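Envelope polyprotein (Puumala orthohantavirus, PDB 5FXU) forms, as the Gn glycoprotein, part of the antigenic hantaviral surface and probably works with its partner Gc in entry of the virus into cells. Local coordinates at residues Q132-C140 / I149-Y157; C221-Y229 / V312-V320. One frame throughout, in Å; residues are numbered along the deposited sequence.

Contact 1: residues Q132-C140 / I149-Y157; sequences QTCITTKSC and IQVNYEKTY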
loop_
_atom_site.group_PDB
_atom_site.type_symbol
_atom_site.label_atom_id
_atom_site.label_comp_id
_atom_site.label_asym_id
_atom_site.label_seq_id
_atom_site.Cartn_x
_atom_site.Cartn_y
_atom_site.Cartn_z
ATOM N N GLN A 132 -10.757 13.710 14.193
ATOM C CA GLN A 132 -12.093 14.227 14.582
ATOM C C GLN A 132 -13.221 13.222 14.349
ATOM O O GLN A 132 -14.256 13.285 15.020
ATOM C CB GLN A 132 -12.452 15.520 13.825
ATOM C CG GLN A 132 -11.725 16.781 14.286
ATOM C CD GLN A 132 -10.254 16.882 13.812
ATOM O OE1 GLN A 132 -9.735 16.033 13.025
ATOM N NE2 GLN A 132 -9.560 17.884 14.332
ATOM N N THR A 133 -13.034 12.309 13.401
ATOM C CA THR A 133 -13.994 11.238 13.147
ATOM C C THR A 133 -14.307 10.420 14.403
ATOM O O THR A 133 -15.443 9.996 14.588
ATOM C CB THR A 133 -13.493 10.277 12.052
ATOM O OG1 THR A 133 -12.983 11.035 10.970
ATOM C CG2 THR A 133 -14.632 9.432 11.511
ATOM N N CYS A 134 -13.302 10.226 15.249
ATOM C CA CYS A 134 -13.452 9.613 16.565
ATOM C C CYS A 134 -14.431 10.317 17.531
ATOM O O CYS A 134 -14.979 9.680 18.429
ATOM C CB CYS A 134 -12.071 9.504 17.231
ATOM S SG CYS A 134 -11.001 8.217 16.492
ATOM N N ILE A 135 -14.643 11.622 17.355
ATOM C CA ILE A 135 -15.651 12.361 18.121
ATOM C C ILE A 135 -17.030 12.127 17.505
ATOM O O ILE A 135 -18.008 11.954 18.236
ATOM C CB ILE A 135 -15.317 13.876 18.194
ATOM C CG1 ILE A 135 -14.011 14.076 18.949
ATOM C CG2 ILE A 135 -16.431 14.658 18.892
ATOM C CD1 ILE A 135 -13.343 15.394 18.645
ATOM N N THR A 136 -17.112 12.125 16.175
ATOM C CA THR A 136 -18.391 12.072 15.503
ATOM C C THR A 136 -18.998 10.692 15.369
ATOM O O THR A 136 -20.191 10.591 15.050
ATOM C CB THR A 136 -18.319 12.645 14.076
ATOM O OG1 THR A 136 -17.411 11.886 13.270
ATOM C CG2 THR A 136 -17.918 14.102 14.113
ATOM N N THR A 137 -18.207 9.646 15.558
ATOM C CA THR A 137 -18.568 8.310 15.037
ATOM C C THR A 137 -18.130 7.178 15.975
ATOM O O THR A 137 -16.951 7.120 16.355
ATOM C CB THR A 137 -17.943 8.104 13.631
ATOM O OG1 THR A 137 -18.249 9.232 12.797
ATOM C CG2 THR A 137 -18.499 6.851 12.953
ATOM N N LYS A 138 -19.085 6.315 16.345
ATOM C CA LYS A 138 -18.822 5.075 17.088
ATOM C C LYS A 138 -18.720 3.868 16.123
ATOM O O LYS A 138 -17.829 3.041 16.246
ATOM C CB LYS A 138 -19.919 4.803 18.127
ATOM C CG LYS A 138 -19.734 3.544 18.991
ATOM C CD LYS A 138 -18.555 3.646 19.975
ATOM C CE LYS A 138 -18.177 2.288 20.599
ATOM N NZ LYS A 138 -17.183 1.479 19.795
ATOM N N SER A 139 -19.654 3.772 15.198
ATOM C CA SER A 139 -19.602 2.753 14.173
ATOM C C SER A 139 -20.364 3.179 12.950
ATOM O O SER A 139 -21.271 3.996 13.029
ATOM C CB SER A 139 -20.134 1.408 14.692
ATOM O OG SER A 139 -21.425 1.530 15.258
ATOM N N CYS A 140 -19.982 2.623 11.813
ATOM C CA CYS A 140 -20.689 2.869 10.571
ATOM C C CYS A 140 -20.356 1.751 9.586
ATOM O O CYS A 140 -19.642 0.816 9.938
ATOM C CB CYS A 140 -20.371 4.263 10.032
ATOM S SG CYS A 140 -18.629 4.550 9.684
ATOM N N ILE A 149 -18.960 -4.077 5.686
ATOM C CA ILE A 149 -17.844 -3.860 6.575
ATOM C C ILE A 149 -18.295 -2.944 7.690
ATOM O O ILE A 149 -18.717 -1.815 7.469
ATOM C CB ILE A 149 -16.635 -3.234 5.852
ATOM C CG1 ILE A 149 -16.387 -3.933 4.507
ATOM C CG2 ILE A 149 -15.397 -3.290 6.744
ATOM C CD1 ILE A 149 -15.291 -3.308 3.676
ATOM N N GLN A 150 -18.157 -3.453 8.902
ATOM C CA GLN A 150 -18.437 -2.727 10.118
ATOM C C GLN A 150 -17.165 -1.992 10.557
ATOM O O GLN A 150 -16.172 -2.614 10.932
ATOM C CB GLN A 150 -18.884 -3.736 11.183
ATOM C CG GLN A 150 -19.043 -3.217 12.610
ATOM C CD GLN A 150 -20.306 -2.434 12.847
ATOM O OE1 GLN A 150 -21.138 -2.275 11.962
ATOM N NE2 GLN A 150 -20.473 -1.972 14.070
ATOM N N VAL A 151 -17.204 -0.667 10.492
ATOM C CA VAL A 151 -16.138 0.161 11.026
ATOM C C VAL A 151 -16.477 0.419 12.473
ATOM O O VAL A 151 -17.561 0.904 12.754
ATOM C CB VAL A 151 -15.997 1.493 10.275
ATOM C CG1 VAL A 151 -14.784 2.264 10.791
ATOM C CG2 VAL A 151 -15.841 1.270 8.774
ATOM N N ASN A 152 -15.566 0.087 13.384
ATOM C CA ASN A 152 -15.745 0.300 14.818
ATOM C C ASN A 152 -14.667 1.229 15.324
ATOM O O ASN A 152 -13.470 0.918 15.232
ATOM C CB ASN A 152 -15.677 -1.006 15.597
ATOM C CG ASN A 152 -16.880 -1.896 15.342
ATOM O OD1 ASN A 152 -18.026 -1.442 15.344
ATOM N ND2 ASN A 152 -16.625 -3.184 15.137
ATOM N N TYR A 153 -15.093 2.364 15.868
ATOM C CA TYR A 153 -14.169 3.318 16.466
ATOM C C TYR A 153 -14.169 2.998 17.937
ATOM O O TYR A 153 -15.221 2.977 18.554
ATOM C CB TYR A 153 -14.622 4.738 16.191
ATOM C CG TYR A 153 -14.530 5.107 14.725
ATOM C CD1 TYR A 153 -15.523 4.735 13.834
ATOM C CD2 TYR A 153 -13.468 5.870 14.237
ATOM C CE1 TYR A 153 -15.456 5.091 12.496
ATOM C CE2 TYR A 153 -13.398 6.219 12.893
ATOM C CZ TYR A 153 -14.388 5.827 12.032
ATOM O OH TYR A 153 -14.327 6.146 10.689
ATOM N N GLU A 154 -12.994 2.712 18.480
ATOM C CA GLU A 154 -12.856 2.236 19.849
ATOM C C GLU A 154 -11.815 3.073 20.566
ATOM O O GLU A 154 -10.746 3.332 20.005
ATOM C CB GLU A 154 -12.438 0.768 19.820
ATOM C CG GLU A 154 -12.993 -0.093 20.960
ATOM C CD GLU A 154 -13.501 -1.459 20.485
ATOM O OE1 GLU A 154 -12.809 -2.114 19.663
ATOM O OE2 GLU A 154 -14.611 -1.851 20.920
ATOM N N LYS A 155 -12.137 3.509 21.785
ATOM C CA LYS A 155 -11.266 4.416 22.531
ATOM C C LYS A 155 -10.147 3.614 23.190
ATOM O O LYS A 155 -10.355 2.496 23.658
ATOM C CB LYS A 155 -12.013 5.312 23.540
ATOM C CG LYS A 155 -13.397 5.838 23.144
ATOM C CD LYS A 155 -13.419 6.525 21.770
ATOM C CE LYS A 155 -14.843 6.805 21.264
ATOM N NZ LYS A 155 -14.984 6.696 19.777
ATOM N N THR A 156 -8.940 4.174 23.172
ATOM C CA THR A 156 -7.741 3.424 23.547
ATOM C C THR A 156 -7.639 3.215 25.067
ATOM O O THR A 156 -7.970 4.098 25.859
ATOM C CB THR A 156 -6.446 4.064 22.968
ATOM O OG1 THR A 156 -5.329 3.220 23.224
ATOM C CG2 THR A 156 -6.154 5.427 23.545
ATOM N N TYR A 157 -7.192 2.017 25.446
ATOM C CA TYR A 157 -6.794 1.689 26.832
ATOM C C TYR A 157 -5.706 2.576 27.427
ATOM O O TYR A 157 -5.596 2.649 28.634
ATOM C CB TYR A 157 -6.308 0.234 26.910
ATOM C CG TYR A 157 -7.422 -0.759 26.986
ATOM C CD1 TYR A 157 -7.981 -1.109 28.225
ATOM C CD2 TYR A 157 -7.934 -1.352 25.831
ATOM C CE1 TYR A 157 -9.019 -2.025 28.309
ATOM C CE2 TYR A 157 -8.968 -2.272 25.904
ATOM C CZ TYR A 157 -9.508 -2.602 27.148
ATOM O OH TYR A 157 -10.534 -3.510 27.225
#
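Lys-138 and Tyr-153 exchange two bonds at the mouth of this hairpin, one from backbone and one from side chain. The amide N of Tyr-153 donates to O of Lys-138 over 2.8 Å, nearly straight at 168°. The lysine, its CG anti to the backbone N (chi1 -179°) and its chain bent further out, brings NZ back to within 2.8 Å of Tyr-153 O. Both donors approach tilted from the carbonyl plane. Cys-140 and Val-151 form a hydrogen-bonded antiparallel pair, Cys-140 N to Val-151 O at 3.1 Å and Val-151 N to Cys-140 O at 2.9 Å. Lys-155 NZ donates to a lone pair of Cys-134 O, in the carbonyl plane, over 3.3 Å. The Tyr-153 ring packs against the helix and turn, with Thr-137 CB over one face, Thr-137 CG2 3.5 Å from Tyr-153 CE1, and the sulfurs of Cys-134 and Cys-140 at its edge. Thr-137 OG1 is bonded to Asn-44, Thr-133 OG1 to Pro-130 O, and Asn-152 ND2 to Glu-4. Cys-134, in helix 133-136, is disulfide-bonded to Cys-9 and Cys-140 to Cys-43; the pairing belongs to the antiparallel beta hairpin of strands 139-144 and 147-155, the latter also pairing with 3-9.

Contact 2: residues C221-Y229 / V312-V320; sequences CTGNGFQGY and VLTAKDDPV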
loop_
_atom_site.group_PDB
_atom_site.type_symbol
_atom_site.label_atom_id
_atom_site.label_comp_id
_atom_site.label_asym_id
_atom_site.label_seq_id
_atom_site.Cartn_x
_atom_site.Cartn_y
_atom_site.Cartn_z
ATOM N N CYS A 221 22.512 0.287 -12.390
ATOM C CA CYS A 221 21.359 0.090 -13.282
ATOM C C CYS A 221 21.144 1.277 -14.180
ATOM O O CYS A 221 21.206 2.410 -13.737
ATOM C CB CYS A 221 20.050 -0.110 -12.516
ATOM S SG CYS A 221 19.796 -1.696 -11.728
ATOM N N THR A 222 20.791 1.004 -15.426
ATOM C CA THR A 222 20.730 2.065 -16.436
ATOM C C THR A 222 19.414 2.874 -16.330
ATOM O O THR A 222 19.437 4.098 -16.115
ATOM C CB THR A 222 20.968 1.521 -17.880
ATOM O OG1 THR A 222 19.925 0.601 -18.249
ATOM C CG2 THR A 222 22.359 0.819 -18.015
ATOM N N GLY A 223 18.287 2.171 -16.442
ATOM C CA GLY A 223 16.963 2.783 -16.629
ATOM C C GLY A 223 15.816 2.462 -15.665
ATOM O O GLY A 223 14.870 1.745 -16.020
ATOM N N ASN A 224 15.891 3.006 -14.449
ATOM C CA ASN A 224 14.776 2.983 -13.484
ATOM C C ASN A 224 14.238 4.385 -13.127
ATOM O O ASN A 224 14.524 5.004 -12.089
ATOM C CB ASN A 224 15.120 2.081 -12.319
ATOM C CG ASN A 224 15.158 0.592 -12.743
ATOM O OD1 ASN A 224 14.165 0.096 -13.252
ATOM N ND2 ASN A 224 16.288 -0.102 -12.572
ATOM N N GLY A 225 13.399 4.836 -14.051
ATOM C CA GLY A 225 12.927 6.182 -14.119
ATOM C C GLY A 225 11.623 6.527 -13.419
ATOM O O GLY A 225 11.254 7.688 -13.437
ATOM N N PHE A 226 10.911 5.573 -12.810
ATOM C CA PHE A 226 9.672 5.913 -12.098
ATOM C C PHE A 226 9.841 7.088 -11.099
ATOM O O PHE A 226 10.824 7.164 -10.378
ATOM C CB PHE A 226 9.077 4.720 -11.381
ATOM C CG PHE A 226 7.882 5.091 -10.532
ATOM C CD1 PHE A 226 6.652 5.343 -11.107
ATOM C CD2 PHE A 226 8.022 5.265 -9.157
ATOM C CE1 PHE A 226 5.569 5.732 -10.329
ATOM C CE2 PHE A 226 6.947 5.636 -8.386
ATOM C CZ PHE A 226 5.717 5.873 -8.973
ATOM N N GLN A 227 8.900 8.027 -11.126
ATOM C CA GLN A 227 8.941 9.189 -10.260
ATOM C C GLN A 227 7.764 9.178 -9.313
ATOM O O GLN A 227 6.601 9.169 -9.727
ATOM C CB GLN A 227 9.006 10.498 -11.059
ATOM C CG GLN A 227 10.422 10.805 -11.545
ATOM C CD GLN A 227 10.573 12.166 -12.188
ATOM O OE1 GLN A 227 10.583 13.195 -11.512
ATOM N NE2 GLN A 227 10.705 12.176 -13.503
ATOM N N GLY A 228 8.083 9.136 -8.024
ATOM C CA GLY A 228 7.063 9.081 -7.001
ATOM C C GLY A 228 7.636 8.848 -5.633
ATOM O O GLY A 228 8.834 9.007 -5.412
ATOM N N TYR A 229 6.773 8.493 -4.706
ATOM C CA TYR A 229 7.173 8.366 -3.316
ATOM C C TYR A 229 6.144 7.590 -2.570
ATOM O O TYR A 229 5.084 7.329 -3.105
ATOM C CB TYR A 229 7.345 9.744 -2.676
ATOM C CG TYR A 229 6.129 10.618 -2.632
ATOM C CD1 TYR A 229 5.815 11.468 -3.691
ATOM C CD2 TYR A 229 5.321 10.655 -1.505
ATOM C CE1 TYR A 229 4.684 12.298 -3.640
ATOM C CE2 TYR A 229 4.203 11.482 -1.439
ATOM C CZ TYR A 229 3.900 12.295 -2.508
ATOM O OH TYR A 229 2.800 13.089 -2.428
ATOM N N VAL A 312 3.578 -0.913 -9.987
ATOM C CA VAL A 312 3.980 -0.069 -11.103
ATOM C C VAL A 312 5.344 -0.539 -11.590
ATOM O O VAL A 312 6.178 -0.932 -10.799
ATOM C CB VAL A 312 4.102 1.402 -10.645
ATOM C CG1 VAL A 312 4.379 2.346 -11.786
ATOM C CG2 VAL A 312 2.810 1.853 -9.990
ATOM N N LEU A 313 5.566 -0.486 -12.894
ATOM C CA LEU A 313 6.894 -0.682 -13.451
ATOM C C LEU A 313 7.842 0.392 -12.968
ATOM O O LEU A 313 7.491 1.571 -12.997
ATOM C CB LEU A 313 6.852 -0.606 -14.975
ATOM C CG LEU A 313 6.132 -1.721 -15.728
ATOM C CD1 LEU A 313 6.338 -1.481 -17.190
ATOM C CD2 LEU A 313 6.607 -3.108 -15.354
ATOM N N THR A 314 9.044 -0.000 -12.558
ATOM C CA THR A 314 10.045 0.982 -12.126
ATOM C C THR A 314 10.700 1.690 -13.303
ATOM O O THR A 314 11.228 2.773 -13.143
ATOM C CB THR A 314 11.137 0.343 -11.271
ATOM O OG1 THR A 314 11.835 -0.637 -12.041
ATOM C CG2 THR A 314 10.562 -0.309 -10.023
ATOM N N ALA A 315 10.640 1.081 -14.489
ATOM C CA ALA A 315 11.350 1.567 -15.663
ATOM C C ALA A 315 10.785 2.842 -16.267
ATOM O O ALA A 315 11.535 3.606 -16.880
ATOM C CB ALA A 315 11.444 0.484 -16.747
ATOM N N LYS A 316 9.481 3.069 -16.153
ATOM C CA LYS A 316 8.873 4.226 -16.834
ATOM C C LYS A 316 8.567 5.373 -15.891
ATOM O O LYS A 316 7.866 5.189 -14.891
ATOM C CB LYS A 316 7.598 3.812 -17.586
ATOM C CG LYS A 316 7.816 2.777 -18.686
ATOM C CD LYS A 316 8.792 3.260 -19.739
ATOM C CE LYS A 316 8.852 2.283 -20.897
ATOM N NZ LYS A 316 9.797 2.784 -21.934
ATOM N N ASP A 317 9.098 6.549 -16.239
ATOM C CA ASP A 317 8.764 7.819 -15.579
ATOM C C ASP A 317 7.268 7.981 -15.367
ATOM O O ASP A 317 6.803 8.223 -14.248
ATOM C CB ASP A 317 9.258 9.021 -16.402
ATOM C CG ASP A 317 10.773 9.258 -16.283
ATOM O OD1 ASP A 317 11.535 8.526 -16.964
ATOM O OD2 ASP A 317 11.200 10.177 -15.529
ATOM N N ASP A 318 6.538 7.858 -16.474
ATOM C CA ASP A 318 5.080 7.817 -16.472
ATOM C C ASP A 318 4.675 6.441 -15.989
ATOM O O ASP A 318 5.083 5.451 -16.601
ATOM C CB ASP A 318 4.530 8.006 -17.890
ATOM C CG ASP A 318 4.883 9.362 -18.478
ATOM O OD1 ASP A 318 4.935 10.371 -17.722
ATOM O OD2 ASP A 318 5.094 9.407 -19.712
ATOM N N PRO A 319 3.874 6.377 -14.905
ATOM C CA PRO A 319 3.537 5.090 -14.305
ATOM C C PRO A 319 2.768 4.123 -15.231
ATOM O O PRO A 319 1.802 4.520 -15.890
ATOM C CB PRO A 319 2.678 5.474 -13.097
ATOM C CG PRO A 319 2.136 6.828 -13.405
ATOM C CD PRO A 319 3.145 7.499 -14.283
ATOM N N VAL A 320 3.251 2.887 -15.313
ATOM C CA VAL A 320 2.522 1.805 -15.949
ATOM C C VAL A 320 2.034 0.911 -14.827
ATOM O O VAL A 320 2.840 0.211 -14.216
ATOM C CB VAL A 320 3.415 1.020 -16.909
ATOM C CG1 VAL A 320 2.677 -0.194 -17.457
ATOM C CG2 VAL A 320 3.849 1.916 -18.044
HETATM O O HOH W 1 5.449 9.459 -12.241
#
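Asp-317 OD2 has two partners, Gln-227 NE2 at 2.9 Å and Lys-207 NZ in a salt bridge, while OE1 of Gln-227 is bonded to Val-200 N, so both ends of the amide are occupied and its rotation is fixed. The glutamine amide arrives on the anti lone pair of OD2, with the oxygen close to the amide plane, while amide and carboxylate planes stand 81° apart. A water joins the same two residues by their backbones, donating to Gln-227 O at 2.8 Å and to Asp-317 O at 2.7 Å. At the other end, Thr-314 OG1 donates to Asn-224 OD1 over 2.7 Å, coming from above the carbonyl plane rather than along a lone pair; Asn-224 ND2 is bonded to Cys-336 O. Between these polar ends Phe-226 N holds Thr-314 O at 2.8 Å, an angle of 160° at hydrogen. The phenylalanine ring, placed by CG anti to the backbone N (chi1 174°), crosses Val-312 at about a right angle, its CD1 3.8 Å from Val-312 CG1. Pro-319 CB lies at the ring edge, 4.0 Å from CE1 of Phe-226, and Lys-316 O is there too, in plane. Leu-195 and Leu-341 also pack on Phe-226, and Glu-209 touches Asn-224 and Thr-314, so the two loops, which adjoin strands 228-234 and 310-313, lie between helix 208-216 and strands 185-197 and 340-354.

Both contacts are partly buried, each packing a buried aromatic side chain against largely apolar groups, with exposed polar residues towards the margin, but they differ in how they are held. Contact 1 joins neighbours in sequence through a short run of strand pairing, lysine-to-carbonyl bonds and the Tyr-153 ring, with two disulfides tying 132-140 to earlier parts of the chain. Contact 2 unites segments more than eighty residues apart, mostly loop, and sets side-chain amides, a carboxylate, a bridging water and a single cross-segment backbone bond around the apolar packing of Phe-226. Its disulfide, at Cys-221, takes no part in the pairing. The two share no secondary-structure element and lie on opposite sides of the chain's centre, their centres about 39 Å apart.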